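Local coordinates for periplasmic binding protein component of an ABC type zinc uptake transporter (Synechocystis sp., PDB 1PQ4), which binds zinc in the periplasm, probably to hand it to the membrane permease of an ABC-type uptake transporter, at residues P11-L16 with V24-L29. Sequence-based numbering, arbitrary orientation.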
loop_
_atom_site.group_PDB
_atom_site.type_symbol
_atom_site.label_atom_id
_atom_site.label_comp_id
_atom_site.label_asym_id
_atom_site.label_seq_id
_atom_site.Cartn_x
_atom_site.Cartn_y
_atom_site.Cartn_z
ATOM N N PRO A 11 3.640 5.866 1.070
ATOM C CA PRO A 11 3.854 5.526 -0.353
ATOM C C PRO A 11 3.288 6.605 -1.300
ATOM O O PRO A 11 3.805 6.829 -2.389
ATOM C CB PRO A 11 3.092 4.218 -0.513
ATOM C CG PRO A 11 3.085 3.636 0.844
ATOM C CD PRO A 11 2.967 4.764 1.781
ATOM N N GLN A 12 2.203 7.254 -0.885
ATOM C CA GLN A 12 1.614 8.279 -1.746
ATOM C C GLN A 12 2.524 9.468 -1.881
ATOM O O GLN A 12 2.433 10.216 -2.845
ATOM C CB GLN A 12 0.267 8.728 -1.190
ATOM C CG GLN A 12 -0.798 7.705 -1.378
ATOM C CD GLN A 12 -2.092 8.201 -0.768
ATOM O OE1 GLN A 12 -2.146 8.425 0.450
ATOM N NE2 GLN A 12 -3.131 8.393 -1.609
ATOM N N GLN A 13 3.440 9.656 -0.936
ATOM C CA GLN A 13 4.315 10.802 -1.063
ATOM C C GLN A 13 5.270 10.503 -2.216
ATOM O O GLN A 13 5.725 11.406 -2.909
ATOM C CB GLN A 13 5.102 10.986 0.251
ATOM C CG GLN A 13 6.105 12.098 0.218
ATOM C CD GLN A 13 7.495 11.630 -0.125
ATOM O OE1 GLN A 13 8.339 12.417 -0.556
ATOM N NE2 GLN A 13 7.751 10.365 0.063
ATOM N N TYR A 14 5.624 9.225 -2.359
ATOM C CA TYR A 14 6.511 8.811 -3.443
ATOM C C TYR A 14 5.810 9.129 -4.810
ATOM O O TYR A 14 6.417 9.671 -5.733
ATOM C CB TYR A 14 6.764 7.309 -3.333
ATOM C CG TYR A 14 7.696 6.744 -4.390
ATOM C CD1 TYR A 14 9.088 6.758 -4.203
ATOM C CD2 TYR A 14 7.193 6.219 -5.580
ATOM C CE1 TYR A 14 9.943 6.266 -5.169
ATOM C CE2 TYR A 14 8.053 5.727 -6.590
ATOM C CZ TYR A 14 9.429 5.762 -6.351
ATOM O OH TYR A 14 10.305 5.318 -7.288
ATOM N N PHE A 15 4.545 8.754 -4.915
ATOM C CA PHE A 15 3.777 8.972 -6.143
ATOM C C PHE A 15 3.704 10.471 -6.408
ATOM O O PHE A 15 3.910 10.925 -7.531
ATOM C CB PHE A 15 2.359 8.461 -5.980
ATOM C CG PHE A 15 2.244 7.008 -5.621
ATOM C CD1 PHE A 15 1.021 6.528 -5.095
ATOM C CD2 PHE A 15 3.295 6.119 -5.804
ATOM C CE1 PHE A 15 0.855 5.192 -4.754
ATOM C CE2 PHE A 15 3.147 4.746 -5.469
ATOM C CZ PHE A 15 1.936 4.288 -4.942
ATOM N N LEU A 16 3.382 11.248 -5.376
ATOM C CA LEU A 16 3.287 12.687 -5.574
ATOM C C LEU A 16 4.596 13.327 -5.962
ATOM O O LEU A 16 4.615 14.278 -6.778
ATOM C CB LEU A 16 2.733 13.400 -4.332
ATOM C CG LEU A 16 1.194 13.515 -4.333
ATOM C CD1 LEU A 16 0.737 14.508 -5.407
ATOM C CD2 LEU A 16 0.572 12.135 -4.647
ATOM N N VAL A 24 5.052 20.655 -5.947
ATOM C CA VAL A 24 4.195 20.307 -4.815
ATOM C C VAL A 24 5.069 20.144 -3.550
ATOM O O VAL A 24 6.268 19.917 -3.622
ATOM C CB VAL A 24 3.400 18.959 -5.052
ATOM C CG1 VAL A 24 2.461 19.081 -6.331
ATOM C CG2 VAL A 24 4.350 17.784 -5.246
ATOM N N ARG A 25 4.442 20.288 -2.396
ATOM C CA ARG A 25 5.127 20.132 -1.120
ATOM C C ARG A 25 4.176 19.188 -0.403
ATOM O O ARG A 25 3.005 19.507 -0.173
ATOM C CB ARG A 25 5.208 21.465 -0.408
ATOM C CG ARG A 25 5.745 21.389 1.002
ATOM C CD ARG A 25 5.789 22.828 1.512
ATOM N NE ARG A 25 6.570 23.633 0.589
ATOM C CZ ARG A 25 6.140 24.738 -0.015
ATOM N NH1 ARG A 25 4.908 25.205 0.190
ATOM N NH2 ARG A 25 6.971 25.373 -0.820
ATOM N N VAL A 26 4.672 18.005 -0.106
ATOM C CA VAL A 26 3.836 16.949 0.440
ATOM C C VAL A 26 3.878 16.750 1.927
ATOM O O VAL A 26 4.970 16.677 2.519
ATOM C CB VAL A 26 4.231 15.596 -0.198
ATOM C CG1 VAL A 26 3.333 14.477 0.358
ATOM C CG2 VAL A 26 4.144 15.680 -1.717
ATOM N N SER A 27 2.692 16.617 2.515
ATOM C CA SER A 27 2.564 16.318 3.954
ATOM C C SER A 27 1.890 14.939 3.997
ATOM O O SER A 27 1.168 14.579 3.063
ATOM C CB SER A 27 1.681 17.342 4.677
ATOM O OG SER A 27 2.371 18.578 4.854
ATOM N N VAL A 28 2.117 14.173 5.063
ATOM C CA VAL A 28 1.535 12.820 5.168
ATOM C C VAL A 28 0.799 12.670 6.502
ATOM O O VAL A 28 1.309 13.043 7.551
ATOM C CB VAL A 28 2.646 11.749 5.081
ATOM C CG1 VAL A 28 2.055 10.304 5.241
ATOM C CG2 VAL A 28 3.359 11.893 3.699
ATOM N N LEU A 29 -0.403 12.092 6.449
ATOM C CA LEU A 29 -1.233 11.949 7.638
ATOM C C LEU A 29 -0.835 10.789 8.552
ATOM O O LEU A 29 -0.691 10.972 9.771
ATOM C CB LEU A 29 -2.686 11.742 7.216
ATOM C CG LEU A 29 -3.805 12.165 8.183
ATOM C CD1 LEU A 29 -5.104 11.382 7.815
ATOM C CD2 LEU A 29 -3.430 11.830 9.584
#
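V26 reaches the helix with both methyls. Its CG2 lies 3.7 Å from CB of L16. On the other branch, CG1 of V26 lies 3.7 Å from CG of Q13. The fork straddles one turn of helix because CG1 stands anti to the backbone N (chi1 -179°), which leaves CG2 for the L16 side. Strand 24-28 runs antiparallel to the helix, at 170°, with their axes 8.7 Å apart at closest approach. The enclosed end is at L16, a buried side chain that also packs on I148 and L152 of helix 138-155; beside it, CG2 of the buried V24 comes 3.8 Å from the backbone O of L16. The more open end belongs to Q13 and V28, both partly exposed. Only the aliphatic part of Q13 takes part, its CB meeting CG2 of V28 at a longer 4.0 Å, while a bend at chi2 (-95°) carries the amide off the valine row. The two segments belong to the beta-alpha-beta unit of strand 3-7, helix 10-20 and strand 24-28, the last an outermost strand of a parallel sheet. No hydrogen bond crosses between them, so their contact rests on van der Waals packing, mostly of aliphatic groups, with a glutamine's methylenes finishing the seam toward solvent.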